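Side-chain contacts in putative esterase (Uncultured bacterium, PDB 7C4D), which probably hydrolyses carboxylic ester bonds as a marine bacterial enzyme of the alpha/beta hydrolase fold: residues F15-G20 and N38-A43; I27-L32 and G99-W104; M103-T106 and K112-K115. One frame throughout, in Å; residues are numbered along the deposited sequence. Where two conformers were deposited one is given.

All three contacts reach the same mixed sheet of the alpha/beta hydrolase fold. Contacts 1 and 2 have centres about 14 Å apart and touch directly: W39 CD2 of contact 1 lies 3.5 Å from I28 CG2 of contact 2, and one sulfate is held by residues of both. Contact 2 also holds an acetate, bound next to what is probably the nucleophile elbow at S96, which places it beside the presumed catalytic centre. Contact 3 shares M103 and W104 with contact 2 and follows helix 97-108 away from that elbow, its centre about 10 Å from that of contact 2. Contacts 1 and 3 stay apart, with nearest atoms about 13 Å from each other.

Contact 1: residues F15-G20 and N38-A43; sequences FFRKKG and NWISIA. With SO4 (sulfate ion), chain E.
Strand 16-19, at one border of the main sheet, runs past the start of helix 40-46 with K19 and A43 as the nearest backbone pair, their CA atoms 6.9 Å apart. The two segments bury just 130 Å² between them. K19 leans on A43 with the root of its side chain: K19 CG comes to 4.4 Å from A43 CB, and K19 CB sits 4.3 Å from A43 O. Three successive bends in the chain then turn its ammonium end away from the helix. On the helix side, A43 N bonds back to W39 O where the 3-10 segment passes into the helix.

R17 reaches across toward I40. In the conformer given, one of two, NH1 is directed edge-on at I40 CG1; the approach is too short for comfort and is best treated as doubtful. The same nitrogen also has a long, weak ion pair with D37.

Behind this light packing the segment 38-43 grips a sulfate, probably from the crystallisation liquor. W39 places CG beside its backbone N (chi1 -70°), which swings the indole away from the strand. W39 NE1 then donates to sulfate O3 at 2.8 Å (156°), with the oxygen at the ring edge and in its plane. N38 ND2 gives a second bond, 2.8 Å to sulfate O1, bent to 147°. H256 stacks on the indole and also bonds the ion, while F263 meets the ring edge-to-face. With an alanine here in place of W39, the sulfate would probably lose its indole donor, and H256 and F263 would face a gap. The chemistry thus divides: the strand is met by sparse van der Waals touching, whereas neutral N-H groups of N38 and W39 serve an anion on the far side.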
loop_
_atom_site.group_PDB
_atom_site.type_symbol
_atom_site.label_atom_id
_atom_site.label_comp_id
_atom_site.label_asym_id
_atom_site.label_seq_id
_atom_site.Cartn_x
_atom_site.Cartn_y
_atom_site.Cartn_z
ATOM N N PHE A 15 9.767 9.922 3.033
ATOM C CA PHE A 15 10.988 9.206 2.707
ATOM C C PHE A 15 10.775 8.355 1.454
ATOM O O PHE A 15 9.704 7.760 1.277
ATOM C CB PHE A 15 11.398 8.282 3.845
ATOM C CG PHE A 15 12.581 7.423 3.483
ATOM C CD1 PHE A 15 13.857 7.953 3.406
ATOM C CD2 PHE A 15 12.426 6.085 3.227
ATOM C CE1 PHE A 15 14.937 7.154 3.068
ATOM C CE2 PHE A 15 13.486 5.282 2.853
ATOM C CZ PHE A 15 14.752 5.819 2.790
ATOM N N PHE A 16 11.813 8.310 0.600
ATOM C CA PHE A 16 11.836 7.516 -0.625
ATOM C C PHE A 16 13.262 7.053 -0.922
ATOM O O PHE A 16 14.248 7.598 -0.402
ATOM C CB PHE A 16 11.381 8.324 -1.851
ATOM C CG PHE A 16 12.331 9.412 -2.280
ATOM C CD1 PHE A 16 12.338 10.647 -1.638
ATOM C CD2 PHE A 16 13.236 9.196 -3.312
ATOM C CE1 PHE A 16 13.205 11.653 -2.048
ATOM C CE2 PHE A 16 14.107 10.200 -3.715
ATOM C CZ PHE A 16 14.094 11.423 -3.077
ATOM N N ARG A 17 13.313 6.018 -1.754
ATOM C CA ARG A 17 14.516 5.539 -2.424
ATOM C C ARG A 17 14.206 5.424 -3.918
ATOM O O ARG A 17 13.093 5.048 -4.296
ATOM C CB ARG A 17 14.908 4.160 -1.876
ATOM C CG ARG A 17 15.495 4.173 -0.473
ATOM C CD ARG A 17 16.323 2.939 -0.140
ATOM N NE ARG A 17 15.522 1.724 -0.121
ATOM C CZ ARG A 17 15.719 0.679 -0.928
ATOM N NH1 ARG A 17 14.943 -0.395 -0.856
ATOM N NH2 ARG A 17 16.723 0.705 -1.783
ATOM N N LYS A 18 15.188 5.744 -4.767
ATOM C CA LYS A 18 15.021 5.714 -6.216
ATOM C C LYS A 18 15.921 4.637 -6.822
ATOM O O LYS A 18 17.103 4.618 -6.545
ATOM C CB LYS A 18 15.371 7.088 -6.790
ATOM C CG LYS A 18 15.295 7.199 -8.304
ATOM C CD LYS A 18 15.408 8.623 -8.748
ATOM C CE LYS A 18 15.718 8.734 -10.214
ATOM N NZ LYS A 18 16.033 10.136 -10.554
ATOM N N LYS A 19 15.343 3.717 -7.591
ATOM C CA LYS A 19 16.075 2.728 -8.364
ATOM C C LYS A 19 15.801 3.007 -9.836
ATOM O O LYS A 19 14.636 3.051 -10.242
ATOM C CB LYS A 19 15.563 1.321 -8.035
ATOM C CG LYS A 19 15.423 0.960 -6.551
ATOM C CD LYS A 19 16.738 0.860 -5.797
ATOM C CE LYS A 19 17.681 -0.188 -6.336
ATOM N NZ LYS A 19 19.037 0.005 -5.785
ATOM N N GLY A 20 16.867 3.225 -10.611
ATOM C CA GLY A 20 16.763 3.440 -12.044
ATOM C C GLY A 20 17.026 4.906 -12.364
ATOM O O GLY A 20 16.509 5.779 -11.667
ATOM N N ASN A 38 9.342 -3.603 1.000
ATOM C CA ASN A 38 8.676 -4.822 0.541
ATOM C C ASN A 38 8.640 -4.862 -0.999
ATOM O O ASN A 38 8.238 -5.863 -1.570
ATOM C CB ASN A 38 7.293 -4.957 1.184
ATOM C CG ASN A 38 7.359 -5.042 2.705
ATOM O OD1 ASN A 38 8.125 -5.821 3.249
ATOM N ND2 ASN A 38 6.574 -4.254 3.399
ATOM N N TRP A 39 9.054 -3.777 -1.670
ATOM C CA TRP A 39 8.970 -3.674 -3.125
ATOM C C TRP A 39 10.367 -3.786 -3.764
ATOM O O TRP A 39 10.503 -3.585 -4.965
ATOM C CB TRP A 39 8.156 -2.405 -3.545
ATOM C CG TRP A 39 6.708 -2.595 -3.198
ATOM C CD1 TRP A 39 6.128 -2.420 -1.969
ATOM C CD2 TRP A 39 5.690 -3.175 -4.036
ATOM N NE1 TRP A 39 4.805 -2.775 -2.018
ATOM C CE2 TRP A 39 4.503 -3.242 -3.267
ATOM C CE3 TRP A 39 5.631 -3.560 -5.378
ATOM C CZ2 TRP A 39 3.321 -3.782 -3.775
ATOM C CZ3 TRP A 39 4.448 -4.040 -5.893
ATOM C CH2 TRP A 39 3.300 -4.149 -5.102
ATOM N N ILE A 40 11.401 -4.132 -2.971
ATOM C CA ILE A 40 12.798 -4.155 -3.420
ATOM C C ILE A 40 12.955 -5.093 -4.625
ATOM O O ILE A 40 13.502 -4.737 -5.649
ATOM C CB ILE A 40 13.764 -4.532 -2.261
ATOM C CG1 ILE A 40 14.025 -3.347 -1.329
ATOM C CG2 ILE A 40 15.092 -5.154 -2.751
ATOM C CD1 ILE A 40 14.586 -3.725 0.027
ATOM N N SER A 41 12.461 -6.304 -4.491
ATOM C CA SER A 41 12.621 -7.343 -5.477
ATOM C C SER A 41 11.867 -7.009 -6.771
ATOM O O SER A 41 12.383 -7.300 -7.838
ATOM C CB SER A 41 12.193 -8.652 -4.855
ATOM O OG SER A 41 12.134 -9.693 -5.808
ATOM N N ILE A 42 10.666 -6.398 -6.696
ATOM C CA ILE A 42 9.928 -5.993 -7.888
ATOM C C ILE A 42 10.573 -4.777 -8.575
ATOM O O ILE A 42 10.715 -4.759 -9.804
ATOM C CB ILE A 42 8.409 -5.893 -7.625
ATOM C CG1 ILE A 42 7.804 -7.291 -7.681
ATOM C CG2 ILE A 42 7.680 -4.904 -8.583
ATOM C CD1 ILE A 42 6.662 -7.466 -6.767
ATOM N N ALA A 43 11.064 -3.813 -7.784
ATOM C CA ALA A 43 11.724 -2.625 -8.291
ATOM C C ALA A 43 13.059 -2.994 -8.924
ATOM O O ALA A 43 13.650 -2.175 -9.635
ATOM C CB ALA A 43 12.010 -1.672 -7.165
HETATM S S SO4 E . 3.334 -4.065 1.104
HETATM O O1 SO4 E . 4.437 -3.408 1.755
HETATM O O2 SO4 E . 2.236 -4.149 2.044
HETATM O O3 SO4 E . 2.896 -3.300 -0.046
HETATM O O4 SO4 E . 3.721 -5.381 0.687
#

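Contact 2: residues I27-L32 and G99-W104; sequences IILHGL and GKTAMW. With SO4 (sulfate ion), chain E; ACT (acetate ion), chain D.
L29 lays its CD1 methyl against T101 CG2, 3.9 Å away, the two side chains crossing at about a right angle. The leucine gets there by standing CG beside its backbone N (chi1 -57°) and then extending CD1 straight out toward the helix. L29 CD1 also lies 4.5 Å from A102 CB, so one leucine tip rests on two consecutive helix residues. T101 turns its methyl to L29 and keeps OG1 beside its own backbone N, where the hydroxyl has weak bonds to M97 O and Q57 OE1. The side-chain contact is carbon on carbon, and all three residues are buried.

Just past the strand, H30 puts its ring in the crowded position between the backbone N and the carbonyl carbon (chi1 66°). H30 ND1 donates to G31 O at 2.7 Å, with the carbonyl oxygen almost exactly in the ring plane. NE2 is engaged by Q57 N, and the two bonds together should hold the imidazole in this rotation.

The backbone after H30 serves two ions. G31 N makes a long bond to sulfate O3 at 3.3 Å; L32 N makes a short one to acetate OXT, 2.7 Å and nearly straight (169°). M97 N also bonds the acetate, an arrangement of two backbone donors consistent with the oxyanion hole of this family.

Strand 25-29 lies between strands 51-55 and 90-95 in the sheet. Helix 97-108 covers L29, with T101 turned to Y71 of helix 71-84 and A102 to L116 of strand 113-119.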
loop_
_atom_site.group_PDB
_atom_site.type_symbol
_atom_site.label_atom_id
_atom_site.label_comp_id
_atom_site.label_asym_id
_atom_site.label_seq_id
_atom_site.Cartn_x
_atom_site.Cartn_y
_atom_site.Cartn_z
ATOM N N ILE A 27 6.026 5.441 -9.483
ATOM C CA ILE A 27 5.910 5.557 -8.042
ATOM C C ILE A 27 5.195 4.322 -7.514
ATOM O O ILE A 27 4.111 3.996 -8.017
ATOM C CB ILE A 27 5.177 6.874 -7.652
ATOM C CG1 ILE A 27 5.965 8.113 -8.086
ATOM C CG2 ILE A 27 4.875 6.900 -6.157
ATOM C CD1 ILE A 27 5.265 9.458 -7.880
ATOM N N ILE A 28 5.789 3.670 -6.492
ATOM C CA ILE A 28 5.150 2.509 -5.881
ATOM C C ILE A 28 4.743 2.871 -4.439
ATOM O O ILE A 28 5.553 3.414 -3.695
ATOM C CB ILE A 28 6.064 1.269 -5.974
ATOM C CG1 ILE A 28 6.586 1.061 -7.398
ATOM C CG2 ILE A 28 5.433 -0.011 -5.439
ATOM C CD1 ILE A 28 7.389 -0.265 -7.586
ATOM N N LEU A 29 3.486 2.584 -4.073
ATOM C CA LEU A 29 2.924 2.844 -2.745
ATOM C C LEU A 29 2.483 1.533 -2.093
ATOM O O LEU A 29 1.577 0.838 -2.574
ATOM C CB LEU A 29 1.712 3.783 -2.845
ATOM C CG LEU A 29 1.922 5.137 -3.501
ATOM C CD1 LEU A 29 0.644 5.954 -3.394
ATOM C CD2 LEU A 29 3.056 5.862 -2.827
ATOM N N HIS A 30 3.127 1.200 -0.977
ATOM C CA HIS A 30 2.801 0.026 -0.189
ATOM C C HIS A 30 1.417 0.173 0.501
ATOM O O HIS A 30 0.785 1.246 0.534
ATOM C CB HIS A 30 3.931 -0.168 0.824
ATOM C CG HIS A 30 3.981 0.946 1.810
ATOM N ND1 HIS A 30 3.143 0.998 2.911
ATOM C CD2 HIS A 30 4.691 2.091 1.832
ATOM C CE1 HIS A 30 3.354 2.102 3.581
ATOM N NE2 HIS A 30 4.309 2.796 2.946
ATOM N N GLY A 31 0.938 -0.929 1.076
ATOM C CA GLY A 31 -0.265 -0.939 1.896
ATOM C C GLY A 31 0.010 -0.810 3.411
ATOM O O GLY A 31 1.151 -0.596 3.846
ATOM N N LEU A 32 -1.049 -0.922 4.243
ATOM C CA LEU A 32 -0.917 -0.700 5.685
ATOM C C LEU A 32 0.113 -1.665 6.310
ATOM O O LEU A 32 0.136 -2.858 6.017
ATOM C CB LEU A 32 -2.308 -0.871 6.312
ATOM C CG LEU A 32 -2.514 -0.336 7.729
ATOM C CD1 LEU A 32 -2.289 1.157 7.812
ATOM C CD2 LEU A 32 -3.930 -0.655 8.194
ATOM N N GLY A 99 -3.160 1.570 -2.898
ATOM C CA GLY A 99 -4.018 1.614 -4.075
ATOM C C GLY A 99 -5.148 2.634 -3.963
ATOM O O GLY A 99 -5.504 3.244 -4.972
ATOM N N LYS A 100 -5.715 2.804 -2.749
ATOM C CA LYS A 100 -6.750 3.820 -2.543
ATOM C C LYS A 100 -6.164 5.218 -2.606
ATOM O O LYS A 100 -6.763 6.117 -3.199
ATOM C CB LYS A 100 -7.505 3.609 -1.233
ATOM C CG LYS A 100 -8.872 2.979 -1.431
ATOM C CD LYS A 100 -9.492 2.425 -0.172
ATOM C CE LYS A 100 -10.663 1.533 -0.519
ATOM N NZ LYS A 100 -11.303 0.964 0.673
ATOM N N THR A 101 -4.995 5.416 -1.978
ATOM C CA THR A 101 -4.308 6.702 -2.090
ATOM C C THR A 101 -4.101 7.038 -3.559
ATOM O O THR A 101 -4.328 8.165 -3.991
ATOM C CB THR A 101 -2.974 6.654 -1.324
ATOM O OG1 THR A 101 -3.227 6.389 0.051
ATOM C CG2 THR A 101 -2.114 7.887 -1.430
ATOM N N ALA A 102 -3.693 6.026 -4.338
ATOM C CA ALA A 102 -3.349 6.276 -5.728
ATOM C C ALA A 102 -4.612 6.639 -6.512
ATOM O O ALA A 102 -4.591 7.567 -7.304
ATOM C CB ALA A 102 -2.627 5.064 -6.298
ATOM N N MET A 103 -5.713 5.920 -6.263
ATOM C CA MET A 103 -6.986 6.217 -6.903
ATOM C C MET A 103 -7.490 7.619 -6.517
ATOM O O MET A 103 -7.862 8.376 -7.420
ATOM C CB MET A 103 -8.016 5.143 -6.562
ATOM C CG MET A 103 -7.809 3.874 -7.323
ATOM S SD MET A 103 -9.187 2.748 -7.095
ATOM C CE MET A 103 -8.826 2.018 -5.492
ATOM N N TRP A 104 -7.402 7.984 -5.213
ATOM C CA TRP A 104 -7.738 9.330 -4.735
ATOM C C TRP A 104 -6.926 10.373 -5.488
ATOM O O TRP A 104 -7.502 11.279 -6.082
ATOM C CB TRP A 104 -7.502 9.477 -3.223
ATOM C CG TRP A 104 -8.727 9.252 -2.396
ATOM C CD1 TRP A 104 -9.305 8.056 -2.090
ATOM C CD2 TRP A 104 -9.541 10.267 -1.778
ATOM N NE1 TRP A 104 -10.417 8.249 -1.315
ATOM C CE2 TRP A 104 -10.586 9.596 -1.105
ATOM C CE3 TRP A 104 -9.475 11.664 -1.708
ATOM C CZ2 TRP A 104 -11.566 10.285 -0.385
ATOM C CZ3 TRP A 104 -10.445 12.341 -0.998
ATOM C CH2 TRP A 104 -11.478 11.660 -0.348
HETATM S S SO4 E . 3.334 -4.065 1.104
HETATM O O1 SO4 E . 4.437 -3.408 1.755
HETATM O O2 SO4 E . 2.236 -4.149 2.044
HETATM O O3 SO4 E . 2.896 -3.300 -0.046
HETATM O O4 SO4 E . 3.721 -5.381 0.687
HETATM C C ACT D . -4.029 -2.684 3.601
HETATM O O ACT D . -3.763 -3.908 3.557
HETATM O OXT ACT D . -3.306 -1.811 3.079
HETATM C CH3 ACT D . -5.313 -2.187 4.309
#

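Contact 3: residues M103-T106 and K112-K115. With EDO (1,2-ethanediol), chain B.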
loop_
_atom_site.group_PDB
_atom_site.type_symbol
_atom_site.label_atom_id
_atom_site.label_comp_id
_atom_site.label_asym_id
_atom_site.label_seq_id
_atom_site.Cartn_x
_atom_site.Cartn_y
_atom_site.Cartn_z
ATOM N N MET A 103 -5.713 5.920 -6.263
ATOM C CA MET A 103 -6.986 6.217 -6.903
ATOM C C MET A 103 -7.490 7.619 -6.517
ATOM O O MET A 103 -7.862 8.376 -7.420
ATOM C CB MET A 103 -8.016 5.143 -6.562
ATOM C CG MET A 103 -7.809 3.874 -7.323
ATOM S SD MET A 103 -9.187 2.748 -7.095
ATOM C CE MET A 103 -8.826 2.018 -5.492
ATOM N N TRP A 104 -7.402 7.984 -5.213
ATOM C CA TRP A 104 -7.738 9.330 -4.735
ATOM C C TRP A 104 -6.926 10.373 -5.488
ATOM O O TRP A 104 -7.502 11.279 -6.082
ATOM C CB TRP A 104 -7.502 9.477 -3.223
ATOM C CG TRP A 104 -8.727 9.252 -2.396
ATOM C CD1 TRP A 104 -9.305 8.056 -2.090
ATOM C CD2 TRP A 104 -9.541 10.267 -1.778
ATOM N NE1 TRP A 104 -10.417 8.249 -1.315
ATOM C CE2 TRP A 104 -10.586 9.596 -1.105
ATOM C CE3 TRP A 104 -9.475 11.664 -1.708
ATOM C CZ2 TRP A 104 -11.566 10.285 -0.385
ATOM C CZ3 TRP A 104 -10.445 12.341 -0.998
ATOM C CH2 TRP A 104 -11.478 11.660 -0.348
ATOM N N PHE A 105 -5.587 10.207 -5.468
ATOM C CA PHE A 105 -4.682 11.126 -6.140
ATOM C C PHE A 105 -4.973 11.268 -7.638
ATOM O O PHE A 105 -4.883 12.373 -8.169
ATOM C CB PHE A 105 -3.205 10.843 -5.832
ATOM C CG PHE A 105 -2.267 11.666 -6.683
ATOM C CD1 PHE A 105 -1.844 12.928 -6.269
ATOM C CD2 PHE A 105 -1.820 11.191 -7.918
ATOM C CE1 PHE A 105 -1.039 13.706 -7.097
ATOM C CE2 PHE A 105 -0.990 11.959 -8.728
ATOM C CZ PHE A 105 -0.603 13.211 -8.314
ATOM N N THR A 106 -5.287 10.145 -8.305
ATOM C CA THR A 106 -5.458 10.087 -9.753
ATOM C C THR A 106 -6.744 10.812 -10.179
ATOM O O THR A 106 -6.751 11.519 -11.182
ATOM C CB THR A 106 -5.475 8.615 -10.226
ATOM O OG1 THR A 106 -4.176 8.060 -9.986
ATOM C CG2 THR A 106 -5.860 8.432 -11.683
ATOM N N LYS A 112 -1.624 14.498 -13.951
ATOM C CA LYS A 112 -0.313 14.085 -13.482
ATOM C C LYS A 112 -0.104 12.561 -13.573
ATOM O O LYS A 112 0.973 12.064 -13.226
ATOM C CB LYS A 112 -0.140 14.456 -12.009
ATOM C CG LYS A 112 -0.577 15.856 -11.595
ATOM C CD LYS A 112 0.322 16.974 -12.092
ATOM C CE LYS A 112 1.778 16.822 -11.715
ATOM N NZ LYS A 112 2.656 17.682 -12.549
ATOM N N VAL A 113 -1.115 11.796 -14.005
ATOM C CA VAL A 113 -0.926 10.357 -14.003
ATOM C C VAL A 113 -0.932 9.799 -15.420
ATOM O O VAL A 113 -1.875 10.028 -16.156
ATOM C CB VAL A 113 -1.991 9.679 -13.134
ATOM C CG1 VAL A 113 -1.765 8.174 -13.048
ATOM C CG2 VAL A 113 -2.035 10.290 -11.738
ATOM N N LYS A 114 0.081 9.009 -15.772
ATOM C CA LYS A 114 0.104 8.436 -17.106
ATOM C C LYS A 114 -0.713 7.156 -17.094
ATOM O O LYS A 114 -1.593 6.994 -17.913
ATOM C CB LYS A 114 1.523 8.123 -17.587
ATOM C CG LYS A 114 2.508 9.284 -17.610
ATOM C CD LYS A 114 3.940 8.795 -17.681
ATOM C CE LYS A 114 4.991 9.878 -17.834
ATOM N NZ LYS A 114 5.089 10.360 -19.233
ATOM N N LYS A 115 -0.406 6.230 -16.182
ATOM C CA LYS A 115 -1.163 4.996 -16.110
ATOM C C LYS A 115 -1.177 4.559 -14.659
ATOM O O LYS A 115 -0.260 4.907 -13.920
ATOM C CB LYS A 115 -0.501 3.882 -16.927
ATOM C CG LYS A 115 -0.538 4.013 -18.441
ATOM C CD LYS A 115 -0.496 2.649 -19.123
ATOM C CE LYS A 115 -0.495 2.806 -20.625
ATOM N NZ LYS A 115 0.818 3.338 -21.058
HETATM C C1 EDO B . -0.481 12.401 -18.768
HETATM O O1 EDO B . -0.355 11.302 -19.671
HETATM C C2 EDO B . -1.895 12.836 -18.697
HETATM O O2 EDO B . -2.731 12.113 -17.795
#
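The F105 ring is the flat group here, and K112 CB and V113 CG2 both come at it obliquely, neither squarely over a face nor squarely at the edge. The H109 ring meets it too, the planes inclined by about 35°. This is the return corner of a beta-alpha-beta crossover, in which strand 90-95 leads through helix 97-108 into strand 113-119.

F105 sends CG away from its backbone N (chi1 172°), and that brings the ring end toward 112-115. Its far side reaches both partners: F105 CZ lies 3.9 Å from K112 CB, and F105 CE2 lies 3.6 Å from V113 CG2. The valine and phenylalanine slide past each other in opposite directions; the methyl comes nearest CE2, and the first methylene of K112 nearest the adjoining CZ.

K112 contributes only the start of its chain. Bends at chi2 and chi3 lead the ammonium away from the ring to E88 O, where NZ is hydrogen-bonded. K112 thus packs its CB on the ring and gives its charged end to a backbone carbonyl.

Helix 71-84 backs F105 with L78, H79 and I82, and I92 of strand 90-95 also touches it, so the ring fills the seam between two helices and the sheet. Next in the helix, T106 crosses V113 at about a right angle. Its hydroxyl is bonded to A102 O within the helix, and toward the valine the same oxygen makes only van der Waals contact across the segments: T106 OG1 sits 3.6 Å from V113 CG2 and 3.9 Å from V113 CG1.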